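Local coordinates for protein alpha-2,3-sialyltransferase (Campylobacter jejuni, PDB 2P2V) that probably transfers sialic acid from a CMP-sialic acid donor to an acceptor sugar in alpha-2,3 linkage, the chain here being the sialyltransferase domain of a longer protein, at residues Lys32-Lys37 with Tyr226-Asp231; Phe99-Ile104 with Asn140-Asn145; Glu128-Phe133 with Ser219-Asn224. One frame throughout, in Å; residues are numbered along the deposited sequence.

How the contacts relate
All three contacts belong to one Rossmann-like domain built on a seven-stranded parallel sheet. Contact 1 closes the longest loop of the three and encloses the other two, running from 32-37 to 226-231 at the sheet edge formed by strand 224-227. Contact 3 adjoins it in sequence, because helix 207-221 leads directly into that strand, yet their centres lie about 25 Å apart. Contacts 2 and 3 use opposite ends of helix 131-144, and their segments alternate along the chain, with centres about 19 Å apart. Contacts 1 and 2, centres about 33 Å apart, lie on opposite sides of the chain's centre. Contact 1 thus joins two loops at the sheet edge, while contacts 2 and 3 pack the two ends of one helix, both touching a second subunit.

Contact 1 (Lys32-Lys37 with Tyr226-Asp231); sequences KNINYK and YALCDD
Asn-35 and Ile-34 meet Leu-228, Cys-229 and Asp-230 in a loop-to-loop contact at the edge of a Rossmann-like parallel sheet. The loop that follows strand 21-25 lies against the residues that follow edge strand 224-227, and one backbone hydrogen bond ties the two together. In it, Asn-35 N donates to Leu-228 O at 3.0 Å, nearly straight at 159°, with the donor tilted moderately from the carbonyl plane. A second backbone link runs through a water, which donates to Asn-33 O at 2.8 Å and accepts from Asp-230 N at 3.2 Å.

The apolar side of the contact turns inward. Ile-34 puts its CG1 4.0 Å from Cys-229 SG, while its other branch, CG2, lies 4.3 Å from Leu-228 CB. Ile-34 and Cys-229 both also rest on Cys-169 of strand 165-169, so this seam continues into the sheet next to the edge strand. The bound donor analogue is about 11 Å from the Cys-229 side chain, so that side chain does not touch it.

On the outer side the grip is polar and looser. The Asn-35 CG stands anti to the backbone N (chi1 -173°); the amide crosses the Asp-230 carboxylate obliquely, the two planes 35° apart. Asn-35 ND2 splits weakly between the two oxygens, Asp-230 OD1 and OD2, each at 3.4 Å. The stronger partner of that carboxylate is Arg-38, whose NH1 forms a salt bridge with OD2. The amide oxygen is held as well: Lys-37 NZ donates to Asn-35 OD1 at 3.0 Å, coming in from above the carbonyl plane.

Contact 2 (Phe99-Ile104 with Asn140-Asn145); sequences FNLPFI and NEIYFN. With EDO (1,2-ethanediol), chain C.
Leu-101, Phe-103 and Ile-104 gather round Glu-141 and Ile-142, packing a loop of the Rossmann-like domain, the one between strand 90-96 and helix 107-116, against the C-terminal part of helix 131-144. The loop folds here into a type I beta turn, closed by the bond from Ile-104 N to Leu-101 O, and that turn brings the three side chains to the helix together. No hydrogen bond crosses between the segments.

The purely apolar touches belong to Ile-142. Its CD1 lies 4.1 Å from Leu-101 CD2, and its CG1 is 3.9 Å from Phe-103 CZ, at the edge of a ring whose side chain crosses the isoleucine at about a right angle. Phe-103 reaches there with CG set between its backbone N and carbonyl carbon (chi1 61°).

Glu-141 supplies the mixed contacts. Its chain bends at chi2 (79°), swinging CD toward the loop. The methylene CG meets Leu-101 CD1 at 3.8 Å, and Ile-104 comes tip to tip with the acid, CD1 to CD 3.7 Å. The charge itself is met elsewhere, by a salt bridge from OE1 to NE of Arg-147, on which Ile-104 also packs.

The second subunit reaches this helix too: Leu-74 O of that chain is hydrogen-bonded by Tyr-143 OH. An ethanediol, probably from the crystallisation liquor, donates from O1 to Tyr-143 O at 2.6 Å. Back in the contact, Glu-141 OE2 lies in the plane of the Phe-103 ring at its edge, 3.6 Å from CE2.

Contact 3 (Glu128-Phe133 with Ser219-Asn224); sequences ENLKEF and SIYKVN. With EDO (1,2-ethanediol), chain J.
Leu-130 is the first residue of 128-133 to meet the other segment, and what it meets is the ring of Tyr-221. It sits at the centre of an inverse gamma turn, closed by a weak bond from Lys-131 N to Asn-129 O, and occupies the N-cap position of helix 131-144. Leu-130 CG is anti to the carbonyl carbon (chi1 -52°). Its CD2 lies over one face of the tyrosine in a CH-pi contact, 3.8 Å from the ring centroid and 14° off the normal. The opposite face is covered by CG2 of the preceding Ile-220, over the ring centre, so the phenol is clasped on both sides. Leu-130 CB adds a contact of 3.7 Å to Tyr-221 CZ.

The start of helix 131-144 here lies against the end of helix 207-221, beside the parallel sheet of the Rossmann-like domain, with helix 150-161 packed against both: Leu-130 rests on Ala-160 and Tyr-221 on Ile-159.

Glu-132 comes next. Its backbone N donates to a water at 2.8 Å, and that water is hydrogen-bonded to Tyr-221 OH at 2.6 Å. Further out, CG passes 3.5 Å from Ile-220 CD1, while the carboxylate accepts through OE1 from an ethanediol O2, 2.6 Å away; the O1 of that molecule donates to Ile-220 O, bridging the segments. Arg-8 of the second subunit packs on this glutamate.

Phe-133 supplies a direct link to the phenol: its N donates weakly to Tyr-221 OH at 3.3 Å. The hydroxyl sits beside the N-terminal turn of helix 131-144, whose dipole may polarise it. Phe-133 CB approaches the ring at its edge, 3.9 Å from Tyr-221 CE2.

Contact 1 (Lys32-Lys37 with Tyr226-Asp231)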
loop_
_atom_site.group_PDB
_atom_site.type_symbol
_atom_site.label_atom_id
_atom_site.label_comp_id
_atom_site.label_asym_id
_atom_site.label_seq_id
_atom_site.Cartn_x
_atom_site.Cartn_y
_atom_site.Cartn_z
ATOM N N LYS A 32 21.931 -35.633 18.329
ATOM C CA LYS A 32 21.916 -36.920 19.031
ATOM C C LYS A 32 22.881 -36.951 20.239
ATOM O O LYS A 32 22.787 -37.844 21.103
ATOM C CB LYS A 32 22.299 -38.037 18.039
ATOM C CG LYS A 32 21.211 -38.439 17.013
ATOM C CD LYS A 32 21.536 -39.798 16.334
ATOM C CE LYS A 32 20.421 -40.235 15.359
ATOM N NZ LYS A 32 20.154 -41.728 15.309
ATOM N N ASN A 33 23.791 -35.979 20.309
ATOM C CA ASN A 33 24.857 -35.960 21.312
ATOM C C ASN A 33 24.836 -34.696 22.174
ATOM O O ASN A 33 25.897 -34.138 22.486
ATOM C CB ASN A 33 26.234 -36.087 20.637
ATOM C CG ASN A 33 26.327 -37.271 19.660
ATOM O OD1 ASN A 33 25.885 -38.391 19.954
ATOM N ND2 ASN A 33 26.938 -37.024 18.496
ATOM N N ILE A 34 23.642 -34.238 22.559
ATOM C CA ILE A 34 23.490 -33.122 23.489
ATOM C C ILE A 34 23.912 -33.571 24.888
ATOM O O ILE A 34 23.583 -34.683 25.300
ATOM C CB ILE A 34 22.021 -32.654 23.573
ATOM C CG1 ILE A 34 21.581 -31.990 22.248
ATOM C CG2 ILE A 34 21.816 -31.651 24.663
ATOM C CD1 ILE A 34 20.031 -32.013 22.055
ATOM N N ASN A 35 24.633 -32.705 25.605
ATOM C CA ASN A 35 24.965 -32.994 26.995
ATOM C C ASN A 35 23.889 -32.376 27.845
ATOM O O ASN A 35 23.929 -31.186 28.133
ATOM C CB ASN A 35 26.334 -32.409 27.364
ATOM C CG ASN A 35 26.784 -32.833 28.763
ATOM O OD1 ASN A 35 25.959 -33.015 29.657
ATOM N ND2 ASN A 35 28.088 -32.957 28.956
ATOM N N TYR A 36 22.893 -33.168 28.242
ATOM C CA TYR A 36 21.723 -32.578 28.886
ATOM C C TYR A 36 22.038 -31.962 30.219
ATOM O O TYR A 36 21.273 -31.152 30.739
ATOM C CB TYR A 36 20.610 -33.593 29.014
ATOM C CG TYR A 36 20.067 -34.015 27.649
ATOM C CD1 TYR A 36 19.128 -33.217 26.968
ATOM C CD2 TYR A 36 20.485 -35.183 27.058
ATOM C CE1 TYR A 36 18.621 -33.619 25.677
ATOM C CE2 TYR A 36 19.993 -35.587 25.770
ATOM C CZ TYR A 36 19.063 -34.784 25.102
ATOM O OH TYR A 36 18.571 -35.168 23.849
ATOM N N LYS A 37 23.189 -32.324 30.780
ATOM C CA LYS A 37 23.586 -31.725 32.071
ATOM C C LYS A 37 23.863 -30.198 32.003
ATOM O O LYS A 37 23.767 -29.488 33.017
ATOM C CB LYS A 37 24.791 -32.503 32.637
ATOM C CG LYS A 37 24.576 -34.031 32.599
ATOM C CD LYS A 37 25.782 -34.803 33.188
ATOM C CE LYS A 37 26.844 -35.108 32.112
ATOM N NZ LYS A 37 26.235 -35.726 30.883
ATOM N N TYR A 226 26.363 -20.164 23.917
ATOM C CA TYR A 226 27.024 -21.393 24.317
ATOM C C TYR A 226 26.756 -22.567 23.412
ATOM O O TYR A 226 25.736 -22.594 22.711
ATOM C CB TYR A 226 26.525 -21.751 25.702
ATOM C CG TYR A 226 26.898 -20.691 26.708
ATOM C CD1 TYR A 226 28.219 -20.609 27.201
ATOM C CD2 TYR A 226 25.976 -19.763 27.135
ATOM C CE1 TYR A 226 28.584 -19.624 28.112
ATOM C CE2 TYR A 226 26.319 -18.781 28.049
ATOM C CZ TYR A 226 27.628 -18.722 28.535
ATOM O OH TYR A 226 27.956 -17.725 29.438
ATOM N N ALA A 227 27.657 -23.544 23.457
ATOM C CA ALA A 227 27.437 -24.865 22.871
ATOM C C ALA A 227 26.889 -25.855 23.905
ATOM O O ALA A 227 27.063 -25.656 25.119
ATOM C CB ALA A 227 28.728 -25.396 22.254
ATOM N N LEU A 228 26.252 -26.936 23.421
ATOM C CA LEU A 228 25.723 -27.995 24.293
ATOM C C LEU A 228 26.320 -29.381 23.964
ATOM O O LEU A 228 26.165 -30.323 24.742
ATOM C CB LEU A 228 24.182 -28.064 24.173
ATOM C CG LEU A 228 23.289 -26.920 24.632
ATOM C CD1 LEU A 228 21.837 -27.216 24.206
ATOM C CD2 LEU A 228 23.340 -26.715 26.145
ATOM N N CYS A 229 26.962 -29.514 22.804
ATOM C CA CYS A 229 27.424 -30.805 22.308
ATOM C C CYS A 229 28.953 -30.906 22.418
ATOM O O CYS A 229 29.680 -30.212 21.718
ATOM C CB CYS A 229 26.941 -31.029 20.876
ATOM S SG CYS A 229 25.119 -30.699 20.764
ATOM N N ASP A 230 29.419 -31.737 23.357
ATOM C CA ASP A 230 30.857 -31.853 23.673
ATOM C C ASP A 230 31.763 -32.200 22.512
ATOM O O ASP A 230 32.875 -31.669 22.393
ATOM C CB ASP A 230 31.057 -32.896 24.784
ATOM C CG ASP A 230 30.432 -32.468 26.096
ATOM O OD1 ASP A 230 29.421 -31.744 26.081
ATOM O OD2 ASP A 230 30.952 -32.855 27.165
ATOM N N ASP A 231 31.288 -33.104 21.668
ATOM C CA ASP A 231 32.108 -33.652 20.582
ATOM C C ASP A 231 31.885 -32.992 19.214
ATOM O O ASP A 231 32.279 -33.553 18.177
ATOM C CB ASP A 231 31.888 -35.173 20.485
ATOM C CG ASP A 231 32.365 -35.911 21.735
ATOM O OD1 ASP A 231 33.507 -35.626 22.188
ATOM O OD2 ASP A 231 31.593 -36.759 22.264
HETATM O O HOH W 1 28.050 -34.471 24.242
#

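Contact 2 (Phe99-Ile104 with Asn140-Asn145)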
loop_
_atom_site.group_PDB
_atom_site.type_symbol
_atom_site.label_atom_id
_atom_site.label_comp_id
_atom_site.label_asym_id
_atom_site.label_seq_id
_atom_site.Cartn_x
_atom_site.Cartn_y
_atom_site.Cartn_z
ATOM N N PHE A 99 14.138 -12.996 4.020
ATOM C CA PHE A 99 15.029 -11.845 4.029
ATOM C C PHE A 99 14.399 -10.617 3.386
ATOM O O PHE A 99 14.995 -9.563 3.459
ATOM C CB PHE A 99 16.355 -12.182 3.291
ATOM C CG PHE A 99 17.139 -13.289 3.950
ATOM C CD1 PHE A 99 17.077 -14.588 3.447
ATOM C CD2 PHE A 99 17.844 -13.053 5.150
ATOM C CE1 PHE A 99 17.739 -15.648 4.066
ATOM C CE2 PHE A 99 18.546 -14.101 5.776
ATOM C CZ PHE A 99 18.479 -15.421 5.219
ATOM N N ASN A 100 13.263 -10.762 2.651
ATOM C CA ASN A 100 12.651 -9.711 1.863
ATOM C C ASN A 100 13.649 -9.183 0.795
ATOM O O ASN A 100 14.029 -7.995 0.745
ATOM C CB ASN A 100 12.153 -8.537 2.750
ATOM C CG ASN A 100 11.268 -7.560 2.026
ATOM O OD1 ASN A 100 10.741 -7.848 0.956
ATOM N ND2 ASN A 100 11.070 -6.334 2.644
ATOM N N LEU A 101 14.106 -10.116 -0.062
ATOM C CA LEU A 101 14.919 -9.792 -1.198
ATOM C C LEU A 101 14.263 -10.516 -2.376
ATOM O O LEU A 101 13.918 -11.680 -2.251
ATOM C CB LEU A 101 16.333 -10.352 -1.012
ATOM C CG LEU A 101 17.157 -9.590 0.047
ATOM C CD1 LEU A 101 18.436 -10.259 0.350
ATOM C CD2 LEU A 101 17.409 -8.248 -0.557
ATOM N N PRO A 102 14.012 -9.793 -3.453
ATOM C CA PRO A 102 13.128 -10.318 -4.522
ATOM C C PRO A 102 13.731 -11.419 -5.398
ATOM O O PRO A 102 12.997 -12.027 -6.209
ATOM C CB PRO A 102 12.845 -9.107 -5.372
ATOM C CG PRO A 102 14.103 -8.200 -5.178
ATOM C CD PRO A 102 14.406 -8.389 -3.700
ATOM N N PHE A 103 15.028 -11.645 -5.255
ATOM C CA PHE A 103 15.688 -12.791 -5.876
ATOM C C PHE A 103 15.713 -14.012 -4.968
ATOM O O PHE A 103 16.266 -15.074 -5.336
ATOM C CB PHE A 103 17.087 -12.400 -6.417
ATOM C CG PHE A 103 18.033 -11.904 -5.342
ATOM C CD1 PHE A 103 18.043 -10.550 -5.001
ATOM C CD2 PHE A 103 18.854 -12.795 -4.646
ATOM C CE1 PHE A 103 18.914 -10.061 -3.979
ATOM C CE2 PHE A 103 19.715 -12.334 -3.578
ATOM C CZ PHE A 103 19.734 -10.950 -3.245
ATOM N N ILE A 104 15.158 -13.880 -3.758
ATOM C CA ILE A 104 15.045 -15.005 -2.856
ATOM C C ILE A 104 13.593 -15.389 -2.647
ATOM O O ILE A 104 13.224 -16.569 -2.696
ATOM C CB ILE A 104 15.734 -14.735 -1.469
ATOM C CG1 ILE A 104 17.170 -14.229 -1.655
ATOM C CG2 ILE A 104 15.650 -15.985 -0.574
ATOM C CD1 ILE A 104 17.975 -14.043 -0.343
ATOM N N ASN A 140 26.198 -8.575 2.373
ATOM C CA ASN A 140 26.933 -9.831 2.007
ATOM C C ASN A 140 26.186 -10.768 1.074
ATOM O O ASN A 140 26.802 -11.331 0.143
ATOM C CB ASN A 140 27.327 -10.599 3.232
ATOM C CG ASN A 140 28.466 -9.986 3.927
ATOM O OD1 ASN A 140 29.525 -9.796 3.353
ATOM N ND2 ASN A 140 28.258 -9.629 5.156
ATOM N N GLU A 141 24.872 -10.891 1.253
ATOM C CA GLU A 141 24.047 -11.623 0.282
ATOM C C GLU A 141 24.119 -11.027 -1.093
ATOM O O GLU A 141 24.477 -11.724 -2.134
ATOM C CB GLU A 141 22.593 -11.652 0.784
ATOM C CG GLU A 141 21.592 -12.264 -0.209
ATOM C CD GLU A 141 21.620 -13.776 -0.221
ATOM O OE1 GLU A 141 21.540 -14.410 0.839
ATOM O OE2 GLU A 141 21.714 -14.345 -1.333
ATOM N N ILE A 142 23.760 -9.747 -1.232
ATOM C CA ILE A 142 23.680 -9.155 -2.587
ATOM C C ILE A 142 25.008 -9.085 -3.321
ATOM O O ILE A 142 25.100 -9.425 -4.541
ATOM C CB ILE A 142 23.063 -7.670 -2.520
ATOM C CG1 ILE A 142 21.586 -7.778 -2.054
ATOM C CG2 ILE A 142 23.172 -6.966 -3.886
ATOM C CD1 ILE A 142 21.031 -6.483 -1.314
ATOM N N TYR A 143 26.032 -8.601 -2.637
ATOM C CA TYR A 143 27.278 -8.298 -3.331
ATOM C C TYR A 143 28.263 -9.473 -3.301
ATOM O O TYR A 143 29.238 -9.498 -4.079
ATOM C CB TYR A 143 27.938 -7.095 -2.712
ATOM C CG TYR A 143 27.169 -5.812 -3.026
ATOM C CD1 TYR A 143 27.429 -5.078 -4.177
ATOM C CD2 TYR A 143 26.137 -5.372 -2.177
ATOM C CE1 TYR A 143 26.708 -3.921 -4.484
ATOM C CE2 TYR A 143 25.448 -4.194 -2.443
ATOM C CZ TYR A 143 25.717 -3.477 -3.554
ATOM O OH TYR A 143 25.014 -2.330 -3.749
ATOM N N PHE A 144 28.050 -10.412 -2.411
ATOM C CA PHE A 144 29.087 -11.459 -2.234
ATOM C C PHE A 144 28.515 -12.859 -2.252
ATOM O O PHE A 144 29.296 -13.817 -2.120
ATOM C CB PHE A 144 29.933 -11.251 -0.959
ATOM C CG PHE A 144 30.692 -9.933 -0.929
ATOM C CD1 PHE A 144 31.894 -9.756 -1.636
ATOM C CD2 PHE A 144 30.209 -8.863 -0.200
ATOM C CE1 PHE A 144 32.590 -8.542 -1.612
ATOM C CE2 PHE A 144 30.878 -7.649 -0.188
ATOM C CZ PHE A 144 32.070 -7.473 -0.892
ATOM N N ASN A 145 27.184 -12.997 -2.357
ATOM C CA ASN A 145 26.543 -14.316 -2.432
ATOM C C ASN A 145 26.833 -15.169 -1.219
ATOM O O ASN A 145 27.060 -16.366 -1.320
ATOM C CB ASN A 145 26.986 -15.011 -3.737
ATOM C CG ASN A 145 26.181 -16.253 -4.044
ATOM O OD1 ASN A 145 24.960 -16.319 -3.814
ATOM N ND2 ASN A 145 26.870 -17.270 -4.579
HETATM C C1 EDO C . 31.013 -6.777 -4.925
HETATM O O1 EDO C . 29.963 -7.506 -5.589
HETATM C C2 EDO C . 32.357 -7.469 -4.962
HETATM O O2 EDO C . 32.792 -7.258 -6.290
#

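Contact 3 (Glu128-Phe133 with Ser219-Asn224)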
loop_
_atom_site.group_PDB
_atom_site.type_symbol
_atom_site.label_atom_id
_atom_site.label_comp_id
_atom_site.label_asym_id
_atom_site.label_seq_id
_atom_site.Cartn_x
_atom_site.Cartn_y
_atom_site.Cartn_z
ATOM N N GLU A 128 14.384 -7.437 10.727
ATOM C CA GLU A 128 14.693 -6.157 10.113
ATOM C C GLU A 128 14.970 -5.108 11.222
ATOM O O GLU A 128 15.524 -4.048 10.960
ATOM C CB GLU A 128 13.590 -5.660 9.183
ATOM C CG GLU A 128 12.228 -5.436 9.830
ATOM C CD GLU A 128 11.132 -5.048 8.850
ATOM O OE1 GLU A 128 11.356 -5.037 7.602
ATOM O OE2 GLU A 128 10.000 -4.802 9.323
ATOM N N ASN A 129 14.513 -5.443 12.415
ATOM C CA ASN A 129 14.687 -4.546 13.561
ATOM C C ASN A 129 16.098 -4.552 14.112
ATOM O O ASN A 129 16.472 -3.630 14.922
ATOM C CB ASN A 129 13.697 -4.895 14.641
ATOM C CG ASN A 129 12.262 -4.642 14.200
ATOM O OD1 ASN A 129 11.939 -3.577 13.668
ATOM N ND2 ASN A 129 11.411 -5.662 14.345
ATOM N N LEU A 130 16.883 -5.556 13.740
ATOM C CA LEU A 130 18.308 -5.611 14.059
ATOM C C LEU A 130 19.047 -4.828 12.968
ATOM O O LEU A 130 19.665 -5.389 12.050
ATOM C CB LEU A 130 18.819 -7.057 14.237
ATOM C CG LEU A 130 18.095 -8.003 15.190
ATOM C CD1 LEU A 130 18.711 -9.366 15.111
ATOM C CD2 LEU A 130 18.267 -7.445 16.609
ATOM N N LYS A 131 18.975 -3.494 13.051
ATOM C CA LYS A 131 19.330 -2.675 11.902
ATOM C C LYS A 131 20.696 -2.929 11.368
ATOM O O LYS A 131 20.865 -3.144 10.145
ATOM C CB LYS A 131 19.076 -1.185 12.171
ATOM C CG LYS A 131 17.599 -0.913 12.478
ATOM C CD LYS A 131 17.314 0.591 12.444
ATOM C CE LYS A 131 15.822 0.889 12.610
ATOM N NZ LYS A 131 14.961 0.019 11.740
ATOM N N GLU A 132 21.697 -2.939 12.262
ATOM C CA GLU A 132 23.043 -3.106 11.821
ATOM C C GLU A 132 23.268 -4.517 11.223
ATOM O O GLU A 132 23.906 -4.655 10.150
ATOM C CB GLU A 132 24.008 -2.810 12.981
ATOM C CG GLU A 132 25.437 -3.151 12.630
ATOM C CD GLU A 132 26.479 -2.643 13.633
ATOM O OE1 GLU A 132 26.066 -2.076 14.677
ATOM O OE2 GLU A 132 27.692 -2.845 13.334
ATOM N N PHE A 133 22.721 -5.540 11.878
ATOM C CA PHE A 133 22.948 -6.951 11.473
ATOM C C PHE A 133 22.222 -7.186 10.138
ATOM O O PHE A 133 22.786 -7.782 9.174
ATOM C CB PHE A 133 22.415 -7.917 12.525
ATOM C CG PHE A 133 22.623 -9.350 12.152
ATOM C CD1 PHE A 133 23.878 -9.942 12.262
ATOM C CD2 PHE A 133 21.541 -10.110 11.620
ATOM C CE1 PHE A 133 24.089 -11.284 11.907
ATOM C CE2 PHE A 133 21.756 -11.491 11.217
ATOM C CZ PHE A 133 23.000 -12.061 11.354
ATOM N N SER A 219 28.534 -9.539 19.521
ATOM C CA SER A 219 29.144 -8.199 19.802
ATOM C C SER A 219 28.252 -6.977 19.673
ATOM O O SER A 219 28.416 -6.018 20.430
ATOM C CB SER A 219 30.507 -7.937 19.144
ATOM O OG SER A 219 30.614 -8.419 17.823
ATOM N N ILE A 220 27.293 -6.983 18.738
ATOM C CA ILE A 220 26.371 -5.846 18.648
ATOM C C ILE A 220 25.296 -5.839 19.721
ATOM O O ILE A 220 24.953 -4.782 20.281
ATOM C CB ILE A 220 25.641 -5.780 17.233
ATOM C CG1 ILE A 220 26.630 -5.746 16.098
ATOM C CG2 ILE A 220 24.782 -4.531 17.119
ATOM C CD1 ILE A 220 25.887 -5.951 14.733
ATOM N N TYR A 221 24.678 -6.996 19.951
ATOM C CA TYR A 221 23.446 -7.028 20.749
ATOM C C TYR A 221 23.671 -7.506 22.182
ATOM O O TYR A 221 22.740 -7.545 22.976
ATOM C CB TYR A 221 22.311 -7.821 20.024
ATOM C CG TYR A 221 22.053 -7.164 18.668
ATOM C CD1 TYR A 221 21.442 -5.923 18.579
ATOM C CD2 TYR A 221 22.525 -7.734 17.509
ATOM C CE1 TYR A 221 21.263 -5.273 17.380
ATOM C CE2 TYR A 221 22.351 -7.098 16.288
ATOM C CZ TYR A 221 21.723 -5.888 16.213
ATOM O OH TYR A 221 21.594 -5.254 14.971
ATOM N N LYS A 222 24.913 -7.853 22.478
ATOM C CA LYS A 222 25.337 -8.199 23.840
ATOM C C LYS A 222 24.538 -9.332 24.487
ATOM O O LYS A 222 23.804 -9.139 25.470
ATOM C CB LYS A 222 25.335 -6.954 24.724
ATOM C CG LYS A 222 26.070 -5.740 24.135
ATOM C CD LYS A 222 27.523 -6.012 23.787
ATOM C CE LYS A 222 28.197 -4.719 23.311
ATOM N NZ LYS A 222 29.530 -4.967 22.673
ATOM N N VAL A 223 24.678 -10.521 23.917
ATOM C CA VAL A 223 24.030 -11.701 24.412
ATOM C C VAL A 223 25.139 -12.731 24.526
ATOM O O VAL A 223 26.281 -12.497 24.079
ATOM C CB VAL A 223 22.890 -12.191 23.405
ATOM C CG1 VAL A 223 21.792 -11.169 23.253
ATOM C CG2 VAL A 223 23.492 -12.480 22.067
ATOM N N ASN A 224 24.824 -13.883 25.109
ATOM C CA ASN A 224 25.787 -14.942 25.286
ATOM C C ASN A 224 25.384 -16.139 24.476
ATOM O O ASN A 224 24.209 -16.447 24.419
ATOM C CB ASN A 224 25.872 -15.274 26.798
ATOM C CG ASN A 224 26.617 -14.172 27.568
ATOM O OD1 ASN A 224 26.047 -13.480 28.436
ATOM N ND2 ASN A 224 27.870 -13.944 27.170
HETATM C C1 EDO J . 26.588 -1.273 18.880
HETATM O O1 EDO J . 26.250 -2.205 19.904
HETATM C C2 EDO J . 27.632 -1.939 17.996
HETATM O O2 EDO J . 27.559 -1.348 16.698
HETATM O O HOH W 2 21.479 -2.692 15.034
#